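Local coordinates for defective in germ line development protein 3, isoform a (Caenorhabditis elegans, PDB 3N89) that probably serves germline development as a globular platform of four KH domains of the RNA-binding KH family, at residues S38-L43 and H105-M110; L14-N19 and K295-V300; T31-F36 and A81-I86. One frame throughout, in Å; residues are numbered along the deposited sequence.

Interaction 1 (S38-L43 and H105-M110); sequences SQYYSL and HFTVFM
His105 meets both Leu43 and Tyr40, its ring chiefly against Leu43 and its carbonyl against Tyr40. CB of Leu43 lies over one face of the imidazole, 4.2 Å from the centroid of the His105 ring and 23° off the ring normal, which satisfies the criterion for a CH-pi contact. The methyl CD1 of Leu43 reaches CG of His105 at 4.0 Å, the two side chains crossing at about a right angle. The carbonyl of His105 turns to Tyr40: His105 O stands 3.7 Å above the plane of the Tyr40 ring, over its centre, while CG of Gln39 covers the opposite face nearer the rim. Tyr40 CG is anti to its own carbonyl carbon (chi1 -59°), which starts the ring toward the strand. Phe106 contributes backbone to this contact, its CA lying 3.5 Å from Tyr40 CZ; its CB points away, and its ring packs on Gln161 and Leu164 of helix 161-175. The hydroxyl of Tyr40 ends at the backbone of Thr107. Thr107 N donates to Tyr40 OH over 2.8 Å, but the N-H...O angle of 122° marks the bond as weak. Thr107 OG1 sits in the plane of the phenol at its edge, 3.5 Å from Tyr40 CE1, and hydrogen-bonds to Thr155 OG1 on the adjoining strand. An alanine in place of Tyr40 would probably open a gap between Gln39 and the carbonyl of His105 and deprive Thr107 N of its hydroxyl acceptor. The contact joins two KH domains: residues 38-43 hold a 3-10 turn and the start of the first helix of one βααββα unit, and 105-110 form the first strand of the next, so a tyrosine ring laid against strand backbone belongs here to an interdomain junction of tandem KH folds.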
# COMPACT_ATOMS: atom_id res chain seq x y z
N SER A 38 6.67 -5.35 4.67
CA SER A 38 7.02 -6.65 5.24
C SER A 38 7.27 -6.70 6.75
O SER A 38 7.07 -7.74 7.37
CB SER A 38 8.24 -7.23 4.52
OG SER A 38 9.39 -6.43 4.74
N GLN A 39 7.72 -5.59 7.32
CA GLN A 39 8.01 -5.51 8.75
C GLN A 39 6.74 -5.71 9.59
O GLN A 39 6.82 -5.86 10.81
CB GLN A 39 8.64 -4.16 9.06
CG GLN A 39 7.79 -2.97 8.64
CD GLN A 39 8.46 -1.63 8.91
OE1 GLN A 39 8.76 -1.29 10.06
NE2 GLN A 39 8.70 -0.87 7.85
N TYR A 40 5.59 -5.71 8.93
CA TYR A 40 4.32 -5.88 9.61
C TYR A 40 3.63 -7.19 9.22
O TYR A 40 2.54 -7.49 9.70
CB TYR A 40 3.39 -4.71 9.28
CG TYR A 40 3.95 -3.36 9.65
CD1 TYR A 40 4.19 -3.03 10.99
CD2 TYR A 40 4.24 -2.40 8.67
CE1 TYR A 40 4.71 -1.79 11.34
CE2 TYR A 40 4.77 -1.16 9.02
CZ TYR A 40 5.01 -0.86 10.35
OH TYR A 40 5.56 0.36 10.70
N TYR A 41 4.25 -7.97 8.34
CA TYR A 41 3.64 -9.22 7.92
C TYR A 41 3.25 -10.09 9.11
O TYR A 41 2.11 -10.56 9.18
CB TYR A 41 4.55 -10.00 6.97
CG TYR A 41 4.57 -9.41 5.56
CD1 TYR A 41 3.62 -8.47 5.17
CD2 TYR A 41 5.55 -9.77 4.63
CE1 TYR A 41 3.63 -7.91 3.91
CE2 TYR A 41 5.57 -9.21 3.35
CZ TYR A 41 4.61 -8.28 3.00
OH TYR A 41 4.62 -7.70 1.75
N SER A 42 4.18 -10.26 10.03
CA SER A 42 3.97 -11.07 11.22
C SER A 42 2.77 -10.58 12.04
O SER A 42 1.97 -11.39 12.51
CB SER A 42 5.23 -11.04 12.08
OG SER A 42 5.04 -11.77 13.28
N LEU A 43 2.67 -9.27 12.21
CA LEU A 43 1.59 -8.65 12.98
C LEU A 43 0.24 -8.69 12.29
O LEU A 43 -0.80 -8.54 12.93
CB LEU A 43 1.93 -7.20 13.30
CG LEU A 43 3.05 -6.89 14.30
CD1 LEU A 43 3.35 -5.40 14.25
CD2 LEU A 43 2.64 -7.33 15.70
N HIS A 105 -1.01 -2.66 10.85
CA HIS A 105 -0.26 -1.96 11.88
C HIS A 105 0.70 -0.98 11.24
O HIS A 105 0.89 -0.98 10.02
CB HIS A 105 0.57 -2.93 12.73
CG HIS A 105 -0.21 -3.65 13.78
ND1 HIS A 105 -1.08 -4.68 13.50
CD2 HIS A 105 -0.24 -3.49 15.13
CE1 HIS A 105 -1.62 -5.12 14.62
NE2 HIS A 105 -1.13 -4.41 15.62
N PHE A 106 1.30 -0.14 12.08
CA PHE A 106 2.31 0.84 11.68
C PHE A 106 3.10 1.14 12.96
O PHE A 106 2.62 0.90 14.07
CB PHE A 106 1.65 2.10 11.10
CG PHE A 106 1.08 3.03 12.13
CD1 PHE A 106 1.93 3.84 12.90
CD2 PHE A 106 -0.29 3.13 12.32
CE1 PHE A 106 1.40 4.72 13.85
CE2 PHE A 106 -0.83 4.01 13.27
CZ PHE A 106 0.03 4.80 14.03
N THR A 107 4.32 1.66 12.82
CA THR A 107 5.14 1.96 13.99
C THR A 107 5.74 3.36 13.95
O THR A 107 6.07 3.88 12.88
CB THR A 107 6.28 0.93 14.12
OG1 THR A 107 5.73 -0.36 14.37
CG2 THR A 107 7.23 1.32 15.24
N VAL A 108 5.87 3.97 15.13
CA VAL A 108 6.45 5.30 15.26
C VAL A 108 7.39 5.30 16.47
O VAL A 108 7.11 4.62 17.46
CB VAL A 108 5.36 6.38 15.46
CG1 VAL A 108 6.00 7.72 15.76
CG2 VAL A 108 4.50 6.49 14.22
N PHE A 109 8.48 6.04 16.39
CA PHE A 109 9.45 6.10 17.48
C PHE A 109 9.53 7.49 18.10
O PHE A 109 9.57 8.49 17.39
CB PHE A 109 10.84 5.70 16.98
CG PHE A 109 10.91 4.31 16.39
CD1 PHE A 109 10.30 4.02 15.17
CD2 PHE A 109 11.60 3.30 17.06
CE1 PHE A 109 10.37 2.74 14.63
CE2 PHE A 109 11.68 2.01 16.52
CZ PHE A 109 11.07 1.72 15.31
N MET A 110 9.54 7.55 19.42
CA MET A 110 9.62 8.83 20.12
C MET A 110 11.01 8.98 20.76
O MET A 110 11.54 8.03 21.34
CB MET A 110 8.54 8.92 21.19
CG MET A 110 8.28 10.34 21.67
SD MET A 110 7.27 10.40 23.16
CE MET A 110 5.71 9.75 22.54

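Interaction 2 (L14-N19 and K295-V300); sequences LPLPSN and KMTPSV
Leu16 reaches strand 293-301 with both its backbone and its side chain. CB lies 3.5 Å from Ser299 CB, where the two main chains are bridged. With CG anti to the carbonyl carbon (chi1 -52°), the chain runs toward Thr297: CG is 3.9 Å from Thr297 CG2, and the tip, CD1, closes to 3.5 Å on that methyl. Leu14 CD1 also touches Thr297 CG2, so one threonine methyl serves two leucines, each crossing the threonine side chain at about a right angle. In the backbone, Leu16 N donates to Pro298 O over 3.2 Å, in the carbonyl plane and on a lone pair. Val300 N returns a bond to Leu16 O at 2.9 Å, its donor 43° out of the carbonyl plane. One residue bonding to the neighbours of its partner is the pattern of a parallel bridge, although the touching parts diverge by 48°. It is a single bridge, made by an irregular N-terminal segment to the seven-stranded antiparallel sheet, on a strand of the fourth KH domain. The same strand pairs regularly through its other backbone groups, Thr297 with Cys315 and Ser299 with Leu313 of strand 311-321. Prolines flank the bridge. Pro15, preceded by a cis peptide bond, places CG 3.8 Å from Val300 CG1, while Leu14 CD2 rests 3.9 Å from Pro298 CG. Segment 14-19 is mostly exposed, and residues on both sides, Leu16 and Val300 among them, touch a crystal neighbour, which may influence their pose. Past Pro17, whose CA makes a CA-H...O contact with Val300 O at 3.5 Å, Ser18 pairs through its backbone with Glu302.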
# COMPACT_ATOMS: atom_id res chain seq x y z
N LEU A 14 3.52 -15.44 -28.45
CA LEU A 14 2.21 -14.88 -28.15
C LEU A 14 1.27 -15.25 -29.30
O LEU A 14 1.71 -15.39 -30.44
CB LEU A 14 2.30 -13.36 -28.02
CG LEU A 14 1.43 -12.66 -26.98
CD1 LEU A 14 2.00 -12.92 -25.59
CD2 LEU A 14 1.39 -11.17 -27.26
N PRO A 15 -0.02 -15.45 -29.01
CA PRO A 15 -0.67 -15.35 -27.70
C PRO A 15 -0.14 -16.38 -26.71
O PRO A 15 0.70 -17.22 -27.06
CB PRO A 15 -2.14 -15.60 -28.03
CG PRO A 15 -2.05 -16.58 -29.16
CD PRO A 15 -0.99 -15.93 -30.02
N LEU A 16 -0.62 -16.30 -25.48
CA LEU A 16 -0.22 -17.21 -24.43
C LEU A 16 -1.09 -18.46 -24.50
O LEU A 16 -2.29 -18.40 -24.24
CB LEU A 16 -0.39 -16.54 -23.06
CG LEU A 16 0.26 -15.15 -22.93
CD1 LEU A 16 -0.19 -14.51 -21.62
CD2 LEU A 16 1.77 -15.28 -22.98
N PRO A 17 -0.50 -19.61 -24.86
CA PRO A 17 -1.25 -20.86 -24.95
C PRO A 17 -1.57 -21.45 -23.58
O PRO A 17 -1.01 -21.02 -22.57
CB PRO A 17 -0.31 -21.76 -25.75
CG PRO A 17 1.04 -21.32 -25.26
CD PRO A 17 0.91 -19.81 -25.25
N SER A 18 -2.47 -22.42 -23.55
CA SER A 18 -2.88 -23.08 -22.31
C SER A 18 -3.59 -24.38 -22.63
O SER A 18 -4.25 -24.50 -23.66
CB SER A 18 -3.82 -22.17 -21.51
OG SER A 18 -4.34 -22.83 -20.37
N ASN A 19 -3.44 -25.37 -21.75
CA ASN A 19 -4.08 -26.66 -21.95
C ASN A 19 -4.92 -27.07 -20.74
O ASN A 19 -5.90 -27.80 -20.88
CB ASN A 19 -3.02 -27.72 -22.26
CG ASN A 19 -2.35 -27.49 -23.61
OD1 ASN A 19 -1.19 -27.88 -23.82
ND2 ASN A 19 -3.07 -26.86 -24.53
N LYS A 295 -3.90 -2.89 -19.88
CA LYS A 295 -3.01 -3.74 -20.67
C LYS A 295 -3.72 -5.05 -20.98
O LYS A 295 -4.22 -5.72 -20.09
CB LYS A 295 -1.73 -4.04 -19.89
CG LYS A 295 -0.83 -5.05 -20.59
CD LYS A 295 0.50 -5.21 -19.88
CE LYS A 295 1.41 -6.16 -20.64
NZ LYS A 295 2.83 -6.09 -20.18
N MET A 296 -3.77 -5.40 -22.26
CA MET A 296 -4.42 -6.63 -22.68
C MET A 296 -3.44 -7.51 -23.42
O MET A 296 -2.86 -7.11 -24.43
CB MET A 296 -5.62 -6.33 -23.57
CG MET A 296 -6.62 -5.40 -22.92
SD MET A 296 -8.33 -5.74 -23.34
CE MET A 296 -8.78 -6.81 -21.99
N THR A 297 -3.24 -8.72 -22.90
CA THR A 297 -2.33 -9.68 -23.51
C THR A 297 -3.15 -10.82 -24.10
O THR A 297 -3.67 -11.67 -23.37
CB THR A 297 -1.35 -10.24 -22.48
OG1 THR A 297 -0.52 -9.18 -22.00
CG2 THR A 297 -0.49 -11.32 -23.10
N PRO A 298 -3.26 -10.87 -25.43
CA PRO A 298 -4.03 -11.94 -26.06
C PRO A 298 -3.47 -13.32 -25.72
O PRO A 298 -2.26 -13.53 -25.79
CB PRO A 298 -3.92 -11.62 -27.55
CG PRO A 298 -2.53 -11.05 -27.64
CD PRO A 298 -2.50 -10.11 -26.45
N SER A 299 -4.35 -14.23 -25.34
CA SER A 299 -3.95 -15.60 -25.01
C SER A 299 -5.04 -16.52 -25.54
O SER A 299 -6.15 -16.07 -25.82
CB SER A 299 -3.80 -15.77 -23.49
OG SER A 299 -5.03 -15.55 -22.81
N VAL A 300 -4.71 -17.80 -25.67
CA VAL A 300 -5.67 -18.75 -26.20
C VAL A 300 -5.74 -20.06 -25.42
O VAL A 300 -4.72 -20.57 -24.94
CB VAL A 300 -5.35 -19.07 -27.68
CG1 VAL A 300 -3.92 -19.59 -27.79
CG2 VAL A 300 -6.33 -20.09 -28.24

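Interaction 3 (T31-F36 and A81-I86); sequences TLNMEF and AQQVTI
Leu32 and Met34 pair with Ile86 and Val84 as the hydrogen-bonded pairs of an antiparallel ladder between the first and third strands, in chain order, of a type I KH fold (βααββα). Their short strand axes run 156° apart, and each pair is closed by two backbone bonds; Leu32 N to Ile86 O, at 2.6 Å, and Val84 N to Met34 O, at 2.8 Å, are examples. One more bond extends the ladder past the strand end, from Phe36 N to Gln82 O.

The buried face carries Leu32, Met34, Val84 and Ile86. Here the packing is apolar: Leu32 CB lies 4.3 Å from Ile86 CB, Met34 SD approaches Ile86 CD1 more distantly, and the Phe36 ring comes obliquely to Val84, with CD2 4.0 Å from its CB. Helix 90-102 covers this side, Val93 meeting Leu32 and Met100 meeting Phe36, while Arg101 makes a cation-pi contact with the Phe36 ring.

On the other face, Asn33, Thr85 and Gln83 are partly exposed, and the contacts turn from apolar to polar. Thr31 CG2 touches Thr85 CB at 3.7 Å from the end of the ladder, and Asn33 and Thr85 lie side by side, pointing the same way. Two polar groups here have partners beyond the two segments: Thr31 OG1 bonds to Thr87 OG1, just past Ile86, and Asn33 ND2 to Ser262 OG on strand 260-268. Glu35 is the buried exception. Its chain bends at chi2 (61°), bringing CD round to the extended Gln83 side chain. Gln83 NE2 donates to Glu35 OE1 over 2.7 Å at 171°, meeting the syn side of the carboxylate with the acceptor nearly in the plane of the amide.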
# COMPACT_ATOMS: atom_id res chain seq x y z
N THR A 31 -8.02 -10.35 -9.31
CA THR A 31 -7.02 -10.28 -8.25
C THR A 31 -6.55 -8.83 -8.13
O THR A 31 -6.25 -8.18 -9.14
CB THR A 31 -5.78 -11.15 -8.56
OG1 THR A 31 -6.13 -12.54 -8.51
CG2 THR A 31 -4.67 -10.87 -7.55
N LEU A 32 -6.49 -8.31 -6.91
CA LEU A 32 -6.00 -6.96 -6.69
C LEU A 32 -4.58 -7.06 -6.12
O LEU A 32 -4.28 -7.96 -5.33
CB LEU A 32 -6.91 -6.19 -5.72
CG LEU A 32 -6.48 -4.75 -5.40
CD1 LEU A 32 -6.38 -3.93 -6.69
CD2 LEU A 32 -7.48 -4.12 -4.44
N ASN A 33 -3.71 -6.14 -6.53
CA ASN A 33 -2.33 -6.14 -6.07
C ASN A 33 -2.00 -4.84 -5.36
O ASN A 33 -2.27 -3.76 -5.88
CB ASN A 33 -1.37 -6.30 -7.25
CG ASN A 33 -1.66 -7.54 -8.06
OD1 ASN A 33 -1.59 -8.66 -7.56
ND2 ASN A 33 -1.99 -7.34 -9.34
N MET A 34 -1.42 -4.95 -4.18
CA MET A 34 -1.06 -3.77 -3.41
C MET A 34 0.27 -4.02 -2.71
O MET A 34 0.72 -5.15 -2.60
CB MET A 34 -2.14 -3.46 -2.37
CG MET A 34 -3.47 -2.99 -2.96
SD MET A 34 -4.78 -3.02 -1.71
CE MET A 34 -4.22 -1.71 -0.60
N GLU A 35 0.90 -2.93 -2.26
CA GLU A 35 2.17 -3.02 -1.57
C GLU A 35 1.96 -2.83 -0.07
O GLU A 35 1.31 -1.88 0.36
CB GLU A 35 3.13 -1.97 -2.11
CG GLU A 35 4.09 -2.48 -3.19
CD GLU A 35 3.38 -3.02 -4.43
OE1 GLU A 35 4.08 -3.56 -5.31
OE2 GLU A 35 2.14 -2.89 -4.53
N PHE A 36 2.51 -3.76 0.71
CA PHE A 36 2.42 -3.73 2.17
C PHE A 36 3.82 -3.94 2.75
O PHE A 36 4.58 -4.79 2.29
CB PHE A 36 1.48 -4.85 2.66
CG PHE A 36 0.01 -4.51 2.59
CD1 PHE A 36 -0.69 -4.14 3.74
CD2 PHE A 36 -0.68 -4.56 1.38
CE1 PHE A 36 -2.05 -3.83 3.70
CE2 PHE A 36 -2.05 -4.25 1.33
CZ PHE A 36 -2.73 -3.88 2.49
N ALA A 81 8.71 -7.88 -3.97
CA ALA A 81 9.23 -8.05 -2.61
C ALA A 81 8.16 -7.85 -1.53
O ALA A 81 8.13 -8.58 -0.54
CB ALA A 81 10.37 -7.07 -2.38
N GLN A 82 7.28 -6.88 -1.73
CA GLN A 82 6.25 -6.59 -0.73
C GLN A 82 4.85 -6.50 -1.30
O GLN A 82 4.02 -5.74 -0.79
CB GLN A 82 6.59 -5.28 -0.02
CG GLN A 82 7.93 -5.30 0.67
CD GLN A 82 8.20 -4.06 1.48
OE1 GLN A 82 8.28 -2.96 0.95
NE2 GLN A 82 8.35 -4.23 2.80
N GLN A 83 4.58 -7.27 -2.35
CA GLN A 83 3.27 -7.24 -2.98
C GLN A 83 2.33 -8.30 -2.46
O GLN A 83 2.65 -9.50 -2.45
CB GLN A 83 3.42 -7.39 -4.49
CG GLN A 83 2.45 -6.54 -5.30
CD GLN A 83 2.81 -6.52 -6.77
OE1 GLN A 83 2.43 -7.41 -7.53
NE2 GLN A 83 3.56 -5.50 -7.18
N VAL A 84 1.16 -7.85 -2.02
CA VAL A 84 0.13 -8.73 -1.50
C VAL A 84 -1.02 -8.77 -2.49
O VAL A 84 -1.44 -7.74 -3.02
CB VAL A 84 -0.38 -8.23 -0.15
CG1 VAL A 84 -1.86 -8.58 0.03
CG2 VAL A 84 0.44 -8.87 0.96
N THR A 85 -1.55 -9.96 -2.75
CA THR A 85 -2.65 -10.10 -3.68
C THR A 85 -3.94 -10.51 -2.99
O THR A 85 -3.93 -11.30 -2.04
CB THR A 85 -2.33 -11.14 -4.76
OG1 THR A 85 -2.19 -12.42 -4.15
CG2 THR A 85 -1.03 -10.79 -5.46
N ILE A 86 -5.04 -9.96 -3.47
CA ILE A 86 -6.36 -10.26 -2.93
C ILE A 86 -7.13 -10.79 -4.13
O ILE A 86 -7.21 -10.12 -5.15
CB ILE A 86 -7.02 -8.97 -2.38
CG1 ILE A 86 -6.05 -8.29 -1.39
CG2 ILE A 86 -8.35 -9.30 -1.67
CD1 ILE A 86 -6.58 -7.03 -0.74

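In the fold
Interactions 1 and 3 are buried and adjoin, their centres about 17 Å apart; strand 29-35 leads into helix 41-45, and a probable hydrogen bond from Tyr41 OH to Phe36 O ties the two contacts together. Interaction 2 is a surface contact, its centre about 40 Å from that of interaction 1 on the opposite side of the chain's centre. Interactions 2 and 3 reach the same seven-stranded sheet without touching. Their chemistry follows their place: interaction 3 is a full ladder inside one KH domain, interaction 2 a single bridge flanked by proline and leucine contacts, and interaction 1 a join between domains that relies on rings and one weak hydrogen bond.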